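Local coordinates for protein 6-phosphogluconate dehydratase (Shewanella oneidensis, PDB 2GP4) that catalyses the dehydration of 6-phosphogluconate to 2-keto-3-deoxy-6-phosphogluconate, a step of the Entner-Doudoroff pathway, at residues P192-P197 and K283-L288; D270-E275 and P405-G410; L353-P358 and T432-N437; D473-D478 and L507-P512; S516-G521 and K538-I543. All coordinates share one frame; numbering follows the deposited sequence.

Contact 1 of 5, residues P192-P197 and K283-L288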
# COMPACT_ATOMS: atom_id res chain seq x y z
N PRO A 192 -6.16 -14.50 17.70
CA PRO A 192 -6.87 -13.27 17.41
C PRO A 192 -5.99 -12.07 17.73
O PRO A 192 -5.23 -12.10 18.71
CB PRO A 192 -8.06 -13.31 18.38
CG PRO A 192 -7.59 -14.14 19.51
CD PRO A 192 -6.67 -15.17 18.92
N MSE A 193 -6.09 -11.03 16.90
CA MSE A 193 -5.30 -9.82 17.11
C MSE A 193 -6.04 -8.59 16.62
O MSE A 193 -6.88 -8.67 15.73
CB MSE A 193 -3.95 -9.92 16.39
CG MSE A 193 -3.01 -10.98 16.96
SE MSE A 193 -1.39 -11.05 15.92
CE MSE A 193 -0.68 -12.76 16.52
N LEU A 194 -5.71 -7.46 17.23
CA LEU A 194 -6.22 -6.16 16.80
C LEU A 194 -5.07 -5.19 16.68
O LEU A 194 -4.17 -5.18 17.53
CB LEU A 194 -7.23 -5.61 17.80
CG LEU A 194 -8.70 -6.01 17.67
CD1 LEU A 194 -8.95 -7.43 18.17
CD2 LEU A 194 -9.56 -5.03 18.44
N PHE A 195 -5.11 -4.37 15.63
CA PHE A 195 -4.22 -3.22 15.52
C PHE A 195 -4.78 -2.07 16.35
O PHE A 195 -5.99 -1.82 16.35
CB PHE A 195 -4.06 -2.81 14.05
CG PHE A 195 -3.07 -3.65 13.28
CD1 PHE A 195 -3.45 -4.87 12.74
CD2 PHE A 195 -1.76 -3.21 13.09
CE1 PHE A 195 -2.54 -5.65 12.02
CE2 PHE A 195 -0.85 -3.97 12.37
CZ PHE A 195 -1.24 -5.20 11.83
N VAL A 196 -3.90 -1.40 17.09
CA VAL A 196 -4.29 -0.30 17.96
C VAL A 196 -3.57 0.98 17.50
O VAL A 196 -2.40 1.19 17.80
CB VAL A 196 -3.96 -0.60 19.45
CG1 VAL A 196 -4.51 0.49 20.35
CG2 VAL A 196 -4.53 -1.95 19.87
N PRO A 197 -4.28 1.83 16.74
CA PRO A 197 -3.66 3.02 16.16
C PRO A 197 -3.47 4.15 17.18
O PRO A 197 -4.21 4.24 18.16
CB PRO A 197 -4.66 3.45 15.09
CG PRO A 197 -5.97 2.99 15.62
CD PRO A 197 -5.71 1.72 16.37
N LYS A 283 -10.22 -5.27 25.61
CA LYS A 283 -11.37 -6.12 25.96
C LYS A 283 -11.82 -6.99 24.78
O LYS A 283 -12.19 -8.15 24.96
CB LYS A 283 -12.54 -5.27 26.45
CG LYS A 283 -12.35 -4.64 27.83
CD LYS A 283 -13.63 -3.96 28.32
CE LYS A 283 -13.48 -3.43 29.74
NZ LYS A 283 -12.49 -2.32 29.87
N GLN A 284 -11.77 -6.42 23.58
CA GLN A 284 -12.28 -7.09 22.39
C GLN A 284 -11.46 -8.31 21.98
O GLN A 284 -12.03 -9.32 21.57
CB GLN A 284 -12.43 -6.09 21.23
CG GLN A 284 -13.05 -6.65 19.95
CD GLN A 284 -14.50 -7.08 20.10
OE1 GLN A 284 -15.12 -6.91 21.15
NE2 GLN A 284 -15.06 -7.64 19.04
N VAL A 285 -10.13 -8.22 22.10
CA VAL A 285 -9.24 -9.36 21.78
C VAL A 285 -9.52 -10.56 22.68
O VAL A 285 -9.49 -11.70 22.21
CB VAL A 285 -7.73 -9.03 21.91
CG1 VAL A 285 -6.91 -9.97 21.04
CG2 VAL A 285 -7.44 -7.61 21.52
N CYS A 286 -9.77 -10.29 23.96
CA CYS A 286 -10.17 -11.32 24.93
C CYS A 286 -11.45 -12.04 24.50
O CYS A 286 -11.57 -13.25 24.69
CB CYS A 286 -10.32 -10.70 26.33
SG CYS A 286 -11.19 -11.74 27.55
N ARG A 287 -12.39 -11.29 23.93
CA ARG A 287 -13.64 -11.84 23.41
C ARG A 287 -13.46 -12.65 22.13
O ARG A 287 -14.35 -13.40 21.74
CB ARG A 287 -14.64 -10.71 23.14
CG ARG A 287 -15.52 -10.32 24.31
CD ARG A 287 -16.49 -9.22 23.90
NE ARG A 287 -17.29 -9.59 22.73
CZ ARG A 287 -18.01 -8.73 22.00
NH1 ARG A 287 -18.04 -7.44 22.31
NH2 ARG A 287 -18.70 -9.17 20.96
N LEU A 288 -12.32 -12.47 21.47
CA LEU A 288 -12.06 -13.10 20.18
C LEU A 288 -11.18 -14.35 20.30
O LEU A 288 -10.84 -14.98 19.29
CB LEU A 288 -11.43 -12.08 19.22
CG LEU A 288 -12.35 -11.32 18.25
CD1 LEU A 288 -13.65 -10.82 18.89
CD2 LEU A 288 -11.57 -10.17 17.61
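Strand 193-195 and the last turn of helix 272-287 run nearly antiparallel, at 154° between their directions and with axes 8.3 Å apart at closest approach. Pro192 therefore comes opposite Leu288, Met193 opposite Val285, and Leu194 comes beside Gln284, one step further along. No hydrogen bond bridges the two segments, and the interface is largely apolar, with two carbonyl oxygens touching carbon.

Leu194 provides the central side chain, its two methyls dividing the work. CD1 enters between two partners, lying 3.7 Å from Val285 CG2 and 3.8 Å from Leu288 CD2; the side chains of Leu194 and Val285 run antiparallel alongside one another, while that of Leu288 is roughly perpendicular to Leu194. CD2 takes the other branch, resting 4.1 Å from CG of Gln284. Helix 272-287 thus packs on the edge strand of a three-stranded mixed sheet: 193-195 pairs in parallel with strand 167-171, and Val285 also touches Leu169 of that neighbour.

Because CG1 of Val285 stands anti to its backbone N (chi1 -156°), it is directed at the start of the strand, where it meets Pro192 O at 3.6 Å. The proline ring packs against the end of the helix, with Pro192 CB 3.7 Å from Leu288 CB and Pro192 CG 3.4 Å from the carbonyl oxygen of Leu288. Gln284 offers the strand only its aliphatic part: the chain bends at chi2 (66°), and its NE2 hydrogen-bonds to the carbonyl oxygen of Val393.

Contact 2 of 5, residues D270-E275 and P405-G410; sequences DDPLRE and PKLLDG
Leu273 and Leu407 meet where a beta hairpin, made of strands 403-408 and 411-416, lies beside the first turn of helix 272-287. Each leucine has CG anti to its own backbone N (chi1 177° for Leu273 and -166° for Leu407), but they arrive differently. The CB of Leu407 already points at the helix, while Leu273 leaves its helix at a slant; its side chain comes close through its methyls, and its backbone N is met by Leu407 CD2.

The two methyls of Leu273 lie along the strand backbone. CD1 presses on the peptide between Lys406 and Leu407, 3.8 Å from Lys406 C, and lies equally near Leu407 CB; Leu273 CD2 faces Pro405 O at 3.9 Å. From the hairpin side the insertion is answered by Leu407, whose CD2 reaches past Leu273 to the helix start, where Pro272 CB is 3.9 Å away.

Lys406 turns away from the helix and its NZ bonds to Leu228 O, and the backbone of Leu407 pairs with Glu229. Asp271 sits at the N-cap position without making a capping bond; its OD1 accepts from Gln226 NE2 instead. At the helix start, the closest approach is that of Leu407 CD2 to Pro272 C, 3.6 Å.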
# COMPACT_ATOMS: atom_id res chain seq x y z
N ASP A 270 -4.16 12.67 22.01
CA ASP A 270 -4.38 13.18 23.37
C ASP A 270 -5.84 13.15 23.85
O ASP A 270 -6.14 13.59 24.96
CB ASP A 270 -3.80 14.59 23.53
CG ASP A 270 -2.27 14.62 23.47
OD1 ASP A 270 -1.63 13.54 23.45
OD2 ASP A 270 -1.70 15.74 23.46
N ASP A 271 -6.73 12.62 23.01
CA ASP A 271 -8.16 12.61 23.30
C ASP A 271 -8.59 11.51 24.28
O ASP A 271 -8.08 10.40 24.21
CB ASP A 271 -8.96 12.49 22.00
CG ASP A 271 -8.89 13.74 21.15
OD1 ASP A 271 -7.96 14.56 21.34
OD2 ASP A 271 -9.77 13.92 20.28
N PRO A 272 -9.52 11.83 25.20
CA PRO A 272 -10.08 10.80 26.07
C PRO A 272 -10.86 9.70 25.32
O PRO A 272 -11.04 8.62 25.87
CB PRO A 272 -11.01 11.59 27.01
CG PRO A 272 -11.27 12.87 26.32
CD PRO A 272 -10.05 13.17 25.52
N LEU A 273 -11.30 9.99 24.10
CA LEU A 273 -11.89 8.95 23.25
C LEU A 273 -10.84 7.92 22.85
O LEU A 273 -11.09 6.71 22.90
CB LEU A 273 -12.56 9.55 22.00
CG LEU A 273 -13.16 8.56 20.99
CD1 LEU A 273 -14.30 7.74 21.60
CD2 LEU A 273 -13.64 9.28 19.74
N ARG A 274 -9.66 8.41 22.46
CA ARG A 274 -8.51 7.55 22.18
C ARG A 274 -8.18 6.66 23.38
O ARG A 274 -7.87 5.49 23.21
CB ARG A 274 -7.29 8.40 21.75
CG ARG A 274 -5.94 7.69 21.77
CD ARG A 274 -5.81 6.56 20.75
NE ARG A 274 -5.84 7.03 19.37
CZ ARG A 274 -6.74 6.67 18.46
NH1 ARG A 274 -7.70 5.81 18.77
NH2 ARG A 274 -6.66 7.16 17.23
N GLU A 275 -8.29 7.21 24.59
CA GLU A 275 -8.07 6.40 25.78
C GLU A 275 -9.11 5.28 25.87
O GLU A 275 -8.77 4.14 26.14
CB GLU A 275 -8.04 7.23 27.06
CG GLU A 275 -7.33 6.51 28.21
CD GLU A 275 -7.25 7.31 29.50
OE1 GLU A 275 -6.82 8.48 29.47
OE2 GLU A 275 -7.61 6.75 30.56
N PRO A 405 -17.03 5.90 16.24
CA PRO A 405 -16.96 5.94 17.70
C PRO A 405 -17.19 7.34 18.26
O PRO A 405 -16.77 8.33 17.67
CB PRO A 405 -15.54 5.46 17.99
CG PRO A 405 -14.76 5.81 16.77
CD PRO A 405 -15.70 5.75 15.62
N LYS A 406 -17.87 7.39 19.40
CA LYS A 406 -18.15 8.64 20.10
C LYS A 406 -18.00 8.41 21.59
O LYS A 406 -18.28 7.31 22.08
CB LYS A 406 -19.58 9.12 19.80
CG LYS A 406 -19.85 9.54 18.36
CD LYS A 406 -19.39 10.96 18.08
CE LYS A 406 -19.87 11.41 16.71
NZ LYS A 406 -19.06 12.54 16.20
N LEU A 407 -17.57 9.44 22.30
CA LEU A 407 -17.54 9.39 23.75
C LEU A 407 -18.62 10.33 24.29
O LEU A 407 -18.38 11.52 24.52
CB LEU A 407 -16.15 9.76 24.27
CG LEU A 407 -15.81 9.47 25.73
CD1 LEU A 407 -15.89 7.99 26.06
CD2 LEU A 407 -14.42 10.02 26.05
N LEU A 408 -19.82 9.77 24.49
CA LEU A 408 -20.99 10.55 24.89
C LEU A 408 -21.31 10.34 26.36
O LEU A 408 -21.57 9.22 26.79
CB LEU A 408 -22.20 10.20 24.02
CG LEU A 408 -22.05 10.17 22.49
CD1 LEU A 408 -23.27 9.55 21.83
CD2 LEU A 408 -21.79 11.55 21.92
N ASP A 409 -21.30 11.43 27.12
CA ASP A 409 -21.45 11.39 28.58
C ASP A 409 -20.48 10.39 29.23
O ASP A 409 -20.84 9.66 30.16
CB ASP A 409 -22.91 11.11 28.99
CG ASP A 409 -23.84 12.26 28.63
OD1 ASP A 409 -23.52 13.42 28.96
OD2 ASP A 409 -24.90 11.99 28.03
N GLY A 410 -19.25 10.37 28.72
CA GLY A 410 -18.20 9.49 29.22
C GLY A 410 -18.31 8.05 28.75
O GLY A 410 -17.44 7.23 29.05

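Contact 3 of 5, residues L353-P358 and T432-N437; sequences LARVYP and TPFQNN
Arg355 runs across the face of Phe434, with CB already directed at the segment that carries the ring. CG stands above the ring centre, 4.2 Å from the centroid and only 8° off the normal, a CH-pi contact. CD leads on, and an unusual chi3 of -148° carries the guanidinium outward, past the CD1-CE1 edge. NE lies 3.7 Å from Phe434 CD1, and CZ 3.6 Å from Phe434 CE1. At the tip, NH2 is 3.5 Å from Phe434 CD1, whereas NH1 is the more distant nitrogen, 4.1 Å from Phe434 CE1. Guanidinium and ring planes are 34° apart, a tilted overlap rather than a flat stack.

Backbone meets the opposite edge of the phenyl group, where Phe434 CE2 comes within 3.5 Å of Leu353 O and Ala354 N lies near the ring plane. Beside it, Leu353 CD1 touches Pro433 CB at 3.9 Å.

Both segments are loops, one in the N-terminal and the other in the C-terminal family region. The direct contact between them is mainly van der Waals and CH-pi, beside backbone bonds to flanking residues such as Gln435 with Leu352; the arginine's charge lies beyond the ring edge, where any contribution would probably be small.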
# COMPACT_ATOMS: atom_id res chain seq x y z
N LEU A 353 -12.52 8.34 -5.29
CA LEU A 353 -13.48 8.96 -4.38
C LEU A 353 -12.85 9.99 -3.42
O LEU A 353 -13.57 10.75 -2.78
CB LEU A 353 -14.19 7.86 -3.57
CG LEU A 353 -15.60 7.39 -3.97
CD1 LEU A 353 -15.88 7.44 -5.47
CD2 LEU A 353 -15.89 6.00 -3.39
N ALA A 354 -11.53 10.01 -3.32
CA ALA A 354 -10.86 10.90 -2.37
C ALA A 354 -9.63 11.60 -2.93
O ALA A 354 -8.85 11.00 -3.67
CB ALA A 354 -10.49 10.14 -1.09
N ARG A 355 -9.48 12.87 -2.58
CA ARG A 355 -8.26 13.65 -2.84
C ARG A 355 -7.57 14.00 -1.53
O ARG A 355 -7.94 14.97 -0.88
CB ARG A 355 -8.58 14.94 -3.58
CG ARG A 355 -8.59 14.84 -5.08
CD ARG A 355 -8.61 16.24 -5.66
NE ARG A 355 -9.34 16.29 -6.93
CZ ARG A 355 -10.05 17.34 -7.34
NH1 ARG A 355 -10.15 18.43 -6.58
NH2 ARG A 355 -10.68 17.29 -8.50
N VAL A 356 -6.57 13.21 -1.16
CA VAL A 356 -5.81 13.43 0.07
C VAL A 356 -4.42 13.95 -0.30
O VAL A 356 -3.89 13.57 -1.34
CB VAL A 356 -5.71 12.14 0.92
CG1 VAL A 356 -5.05 12.42 2.27
CG2 VAL A 356 -7.09 11.53 1.12
N TYR A 357 -3.85 14.78 0.58
CA TYR A 357 -2.66 15.61 0.33
C TYR A 357 -1.79 15.29 -0.89
O TYR A 357 -1.75 16.10 -1.81
CB TYR A 357 -1.79 15.81 1.59
CG TYR A 357 -0.39 16.34 1.30
CD1 TYR A 357 -0.19 17.65 0.85
CD2 TYR A 357 0.74 15.52 1.46
CE1 TYR A 357 1.10 18.13 0.57
CE2 TYR A 357 2.02 15.99 1.18
CZ TYR A 357 2.19 17.29 0.74
OH TYR A 357 3.46 17.76 0.47
N PRO A 358 -1.08 14.14 -0.90
CA PRO A 358 -0.19 14.00 -2.06
C PRO A 358 -0.92 14.37 -3.36
O PRO A 358 -0.32 14.94 -4.27
CB PRO A 358 0.20 12.52 -2.04
CG PRO A 358 0.12 12.14 -0.59
CD PRO A 358 -1.01 12.96 -0.01
N THR A 432 -21.05 10.42 -8.51
CA THR A 432 -20.34 11.55 -9.10
C THR A 432 -18.88 11.60 -8.62
O THR A 432 -18.50 12.47 -7.84
CB THR A 432 -21.05 12.89 -8.78
OG1 THR A 432 -20.96 13.15 -7.37
CG2 THR A 432 -22.52 12.82 -9.18
N PRO A 433 -18.03 10.68 -9.11
CA PRO A 433 -16.67 10.56 -8.57
C PRO A 433 -15.68 11.55 -9.21
O PRO A 433 -15.99 12.17 -10.22
CB PRO A 433 -16.29 9.13 -8.94
CG PRO A 433 -17.00 8.90 -10.25
CD PRO A 433 -18.27 9.71 -10.20
N PHE A 434 -14.50 11.69 -8.62
CA PHE A 434 -13.42 12.44 -9.27
C PHE A 434 -13.04 11.80 -10.61
O PHE A 434 -12.82 12.50 -11.60
CB PHE A 434 -12.19 12.57 -8.36
CG PHE A 434 -12.43 13.38 -7.13
CD1 PHE A 434 -12.68 14.74 -7.21
CD2 PHE A 434 -12.40 12.78 -5.87
CE1 PHE A 434 -12.91 15.49 -6.06
CE2 PHE A 434 -12.63 13.52 -4.72
CZ PHE A 434 -12.88 14.88 -4.81
N GLN A 435 -12.96 10.47 -10.62
CA GLN A 435 -12.75 9.67 -11.83
C GLN A 435 -13.47 8.34 -11.64
O GLN A 435 -13.56 7.84 -10.52
CB GLN A 435 -11.26 9.42 -12.06
CG GLN A 435 -10.48 10.64 -12.52
CD GLN A 435 -8.99 10.41 -12.56
OE1 GLN A 435 -8.53 9.28 -12.70
NE2 GLN A 435 -8.23 11.48 -12.43
N ASN A 436 -13.99 7.77 -12.73
CA ASN A 436 -14.74 6.52 -12.62
C ASN A 436 -13.88 5.25 -12.57
O ASN A 436 -14.38 4.14 -12.79
CB ASN A 436 -15.81 6.42 -13.72
CG ASN A 436 -15.23 6.13 -15.08
OD1 ASN A 436 -14.01 6.17 -15.28
ND2 ASN A 436 -16.10 5.85 -16.05
N ASN A 437 -12.59 5.43 -12.27
CA ASN A 437 -11.63 4.32 -12.20
C ASN A 437 -10.43 4.69 -11.31
O ASN A 437 -10.22 5.87 -11.00
CB ASN A 437 -11.16 3.95 -13.61
CG ASN A 437 -10.53 5.12 -14.33
OD1 ASN A 437 -9.34 5.39 -14.17
ND2 ASN A 437 -11.34 5.83 -15.11

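Contact 4 of 5, residues D473-D478 and L507-P512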
# COMPACT_ATOMS: atom_id res chain seq x y z
N ASP A 473 21.64 5.76 -11.95
CA ASP A 473 21.63 6.50 -10.71
C ASP A 473 20.82 7.76 -10.97
O ASP A 473 21.10 8.49 -11.92
CB ASP A 473 23.06 6.86 -10.29
CG ASP A 473 23.15 7.47 -8.90
OD1 ASP A 473 22.23 8.22 -8.49
OD2 ASP A 473 24.16 7.22 -8.22
N GLN A 474 19.82 8.01 -10.13
CA GLN A 474 18.94 9.17 -10.31
C GLN A 474 19.69 10.51 -10.21
O GLN A 474 19.20 11.53 -10.69
CB GLN A 474 17.76 9.12 -9.33
CG GLN A 474 18.12 9.42 -7.87
CD GLN A 474 16.90 9.81 -7.04
OE1 GLN A 474 15.85 10.18 -7.57
NE2 GLN A 474 17.03 9.71 -5.72
N ASN A 475 20.86 10.49 -9.59
CA ASN A 475 21.69 11.68 -9.44
C ASN A 475 22.36 12.13 -10.74
O ASN A 475 22.73 13.30 -10.86
CB ASN A 475 22.72 11.49 -8.33
CG ASN A 475 22.09 11.24 -6.98
OD1 ASN A 475 21.35 12.07 -6.46
ND2 ASN A 475 22.39 10.08 -6.40
N LYS A 476 22.50 11.21 -11.69
CA LYS A 476 23.10 11.49 -12.99
C LYS A 476 22.19 12.32 -13.91
O LYS A 476 22.65 12.82 -14.95
CB LYS A 476 23.46 10.18 -13.70
CG LYS A 476 24.70 9.49 -13.17
CD LYS A 476 24.95 8.21 -13.94
CE LYS A 476 26.35 7.68 -13.68
NZ LYS A 476 26.46 6.97 -12.39
N LEU A 477 20.93 12.47 -13.53
CA LEU A 477 19.91 13.09 -14.37
C LEU A 477 20.09 14.60 -14.55
O LEU A 477 19.89 15.13 -15.64
CB LEU A 477 18.50 12.79 -13.84
CG LEU A 477 17.34 13.24 -14.73
CD1 LEU A 477 17.26 12.37 -15.98
CD2 LEU A 477 16.01 13.23 -13.97
N ASP A 478 20.46 15.29 -13.46
CA ASP A 478 20.57 16.75 -13.46
C ASP A 478 21.62 17.29 -14.44
O ASP A 478 21.38 18.28 -15.14
CB ASP A 478 20.83 17.26 -12.04
CG ASP A 478 20.68 18.78 -11.92
OD1 ASP A 478 19.61 19.31 -12.31
OD2 ASP A 478 21.64 19.43 -11.44
N LEU A 507 12.53 7.26 -5.43
CA LEU A 507 13.34 8.19 -6.19
C LEU A 507 12.58 9.51 -6.36
O LEU A 507 11.65 9.59 -7.13
CB LEU A 507 13.72 7.59 -7.54
CG LEU A 507 14.41 6.21 -7.52
CD1 LEU A 507 14.32 5.56 -8.89
CD2 LEU A 507 15.87 6.31 -7.06
N HIS A 508 13.01 10.53 -5.61
CA HIS A 508 12.28 11.79 -5.56
C HIS A 508 12.80 12.84 -6.54
O HIS A 508 12.15 13.86 -6.74
CB HIS A 508 12.29 12.35 -4.13
CG HIS A 508 11.66 11.45 -3.12
ND1 HIS A 508 10.29 11.25 -3.05
CD2 HIS A 508 12.20 10.67 -2.15
CE1 HIS A 508 10.02 10.40 -2.08
NE2 HIS A 508 11.16 10.04 -1.51
N LYS A 509 13.95 12.58 -7.15
CA LYS A 509 14.61 13.56 -8.02
C LYS A 509 14.22 13.46 -9.50
O LYS A 509 14.77 14.18 -10.34
CB LYS A 509 16.13 13.48 -7.86
CG LYS A 509 16.64 13.99 -6.51
CD LYS A 509 18.09 13.59 -6.25
CE LYS A 509 19.07 14.53 -6.94
NZ LYS A 509 20.43 14.39 -6.35
N LEU A 510 13.27 12.58 -9.81
CA LEU A 510 12.93 12.25 -11.20
C LEU A 510 11.77 13.05 -11.79
O LEU A 510 11.90 13.65 -12.86
CB LEU A 510 12.64 10.75 -11.32
CG LEU A 510 13.73 9.81 -11.86
CD1 LEU A 510 15.14 10.33 -11.62
CD2 LEU A 510 13.56 8.40 -11.30
N THR A 511 10.65 13.06 -11.07
CA THR A 511 9.40 13.67 -11.55
C THR A 511 9.43 15.19 -11.83
O THR A 511 8.81 15.63 -12.80
CB THR A 511 8.19 13.32 -10.64
OG1 THR A 511 8.45 13.79 -9.31
CG2 THR A 511 7.95 11.81 -10.61
N PRO A 512 10.12 15.98 -10.98
CA PRO A 512 10.08 17.44 -11.17
C PRO A 512 10.65 17.91 -12.51
O PRO A 512 10.02 18.72 -13.19
CB PRO A 512 10.93 17.98 -10.01
CG PRO A 512 10.98 16.87 -9.00
CD PRO A 512 10.95 15.62 -9.81
O HOH W 1 15.16 10.79 -3.50
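Gln474 reaches across to the 507-512 turn and uses both ends of its amide. OE1 accepts from Lys509 N at 3.1 Å, with an N-H...O angle of 151° and the donor tilted 33° out of the carbonyl plane; NE2 donates to a water that in turn accepts from His508 N, at 3.0 Å. The remainder of the side chain is lined with leucine: Leu507 CD2 lies 3.6 Å from Gln474 CD, and Leu510 CD1 is 3.7 Å from Gln474 CB. A chi1 of 73° places CG between backbone N and carbonyl carbon and sends the extended chain over the turn.

Both segments lead into helices that link parallel strands, 477-482 between 463-471 and 490-494, and 511-519 between 490-494 and 524-528, in successive beta-alpha-beta units. Beneath the polar bridge, Leu477 CD2 meets Leu510 CD1 at 3.8 Å, the two side chains set nearly square to each other; Leu477 continues onto Val492 and Leu510 onto Val494 and Leu526.

At the solvent-exposed side Lys509 NZ approaches Asn475 OD1, although the modelled separation is too short to be taken literally. Farther out, Asp473 steadies the backbone through an Asx turn: its OD1 accepts a fairly straight bond from Asn475 N at 2.9 Å.

Contact 5 of 5, residues S516-G521 and K538-I543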
# COMPACT_ATOMS: atom_id res chain seq x y z
N SER A 516 8.72 19.42 -16.01
CA SER A 516 9.07 20.67 -16.68
C SER A 516 9.40 20.46 -18.17
O SER A 516 9.15 21.34 -18.99
CB SER A 516 10.23 21.40 -15.96
OG SER A 516 11.48 20.79 -16.21
N LEU A 517 9.94 19.29 -18.50
CA LEU A 517 10.17 18.88 -19.88
C LEU A 517 8.87 18.68 -20.65
O LEU A 517 8.76 19.08 -21.82
CB LEU A 517 10.99 17.59 -19.92
CG LEU A 517 12.50 17.61 -20.22
CD1 LEU A 517 13.18 18.91 -19.81
CD2 LEU A 517 13.17 16.40 -19.56
N GLN A 518 7.89 18.06 -20.00
CA GLN A 518 6.54 17.91 -20.54
C GLN A 518 5.86 19.27 -20.70
O GLN A 518 5.21 19.53 -21.71
CB GLN A 518 5.70 16.96 -19.67
CG GLN A 518 4.29 16.67 -20.18
CD GLN A 518 3.58 15.57 -19.41
OE1 GLN A 518 3.85 14.38 -19.60
NE2 GLN A 518 2.65 15.96 -18.55
N ASP A 519 6.03 20.14 -19.69
CA ASP A 519 5.42 21.48 -19.68
C ASP A 519 5.87 22.33 -20.86
O ASP A 519 5.07 23.06 -21.45
CB ASP A 519 5.72 22.20 -18.36
CG ASP A 519 4.91 21.65 -17.20
OD1 ASP A 519 4.12 20.70 -17.40
OD2 ASP A 519 5.07 22.16 -16.07
N LYS A 520 7.15 22.21 -21.21
CA LYS A 520 7.75 22.90 -22.35
C LYS A 520 7.23 22.37 -23.69
O LYS A 520 7.51 22.95 -24.75
CB LYS A 520 9.27 22.76 -22.32
CG LYS A 520 9.96 23.49 -21.18
CD LYS A 520 11.47 23.51 -21.39
CE LYS A 520 12.18 24.29 -20.30
NZ LYS A 520 13.58 24.62 -20.70
N GLY A 521 6.49 21.26 -23.65
CA GLY A 521 5.88 20.69 -24.86
C GLY A 521 6.53 19.43 -25.41
O GLY A 521 6.07 18.89 -26.41
N LYS A 538 2.07 13.74 -13.44
CA LYS A 538 1.47 14.08 -14.72
C LYS A 538 2.26 13.49 -15.89
O LYS A 538 1.79 13.46 -17.03
CB LYS A 538 1.34 15.60 -14.87
CG LYS A 538 2.68 16.35 -14.93
CD LYS A 538 2.47 17.86 -14.86
CE LYS A 538 3.76 18.58 -14.52
NZ LYS A 538 3.60 20.06 -14.65
N VAL A 539 3.46 13.01 -15.60
CA VAL A 539 4.30 12.39 -16.62
C VAL A 539 4.09 10.88 -16.57
O VAL A 539 4.13 10.29 -15.48
CB VAL A 539 5.79 12.76 -16.41
CG1 VAL A 539 6.71 11.89 -17.26
CG2 VAL A 539 6.00 14.24 -16.71
N PRO A 540 3.86 10.25 -17.73
CA PRO A 540 3.68 8.80 -17.74
C PRO A 540 4.94 8.12 -17.20
O PRO A 540 6.04 8.38 -17.69
CB PRO A 540 3.49 8.47 -19.23
CG PRO A 540 4.07 9.64 -19.96
CD PRO A 540 3.76 10.81 -19.09
N ALA A 541 4.76 7.27 -16.20
CA ALA A 541 5.90 6.58 -15.59
C ALA A 541 5.64 5.07 -15.47
O ALA A 541 4.74 4.65 -14.74
CB ALA A 541 6.22 7.18 -14.23
N ALA A 542 6.42 4.28 -16.19
CA ALA A 542 6.39 2.83 -16.03
C ALA A 542 7.35 2.47 -14.90
O ALA A 542 8.55 2.68 -15.01
CB ALA A 542 6.78 2.14 -17.31
N ILE A 543 6.79 1.94 -13.81
CA ILE A 543 7.55 1.70 -12.57
C ILE A 543 7.49 0.23 -12.13
O ILE A 543 6.62 -0.52 -12.59
CB ILE A 543 7.06 2.62 -11.40
CG1 ILE A 543 5.59 2.35 -11.05
CG2 ILE A 543 7.28 4.09 -11.73
CD1 ILE A 543 5.12 2.97 -9.74
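Gln518 and Lys538 join the C-terminal end of helix 511-519 to the loop that leads from strand 524-528 into the next parallel strand, 541-546, an inner strand of the mixed sheet. The helix is the crossover of the beta-alpha-beta unit 490-494/511-519/524-528. Just past it, Gly521 closes a Schellman motif with positive phi.

The inner side is close-packed around a buried glutamine. With CG anti to the backbone N (chi1 -177°) and the rest extended, Gln518 reaches straight out to the loop, where its amide is held between polar and apolar neighbours. OE1 packs by carbon, 3.6 Å from Val539 CG2 and equally far from Pro540 CD, and lies near Lys538 O without a bond, both being acceptors. NE2 alone of the amide bonds to Lys538 O, at 3.0 Å; the acceptor lies nearly in the amide plane, but the donor stands 70° above the carbonyl plane, away from either lone pair. Val539 and Pro540 extend this core onto Leu526 and Ala525 of the adjacent strand.

The outer side is looser and more exposed. Here the extended chain of Lys538 runs counter to Gln518, its CG 3.6 Å from Gln518 NE2, and continues to the surface, where it lies athwart Asp519. A salt bridge forms there: Lys538 NZ meets the syn lone pair of Asp519 OD1 at 2.9 Å, with a weaker bond of the same length to Asp519 OD2.

Overall arrangement
The five contacts fall into two groups with one between them. Contacts 1 and 2 share helix 272-287, one at its end and the other at its start, with centres 18 Å apart; they touch where Pro197 O packs near Arg274 NE. Contacts 4 and 5 likewise share helix 511-519, their centres 13 Å apart, and lie across the molecule, with contacts 1 and 4 separated by 44 Å between centres. Contact 3, joining the N- and C-terminal family regions, is 32 Å from contact 1 and 21 Å from contact 5, centre to centre. The crystallised enzyme lacks its iron-sulfur cluster, so these contacts cannot be placed relative to a bound cofactor.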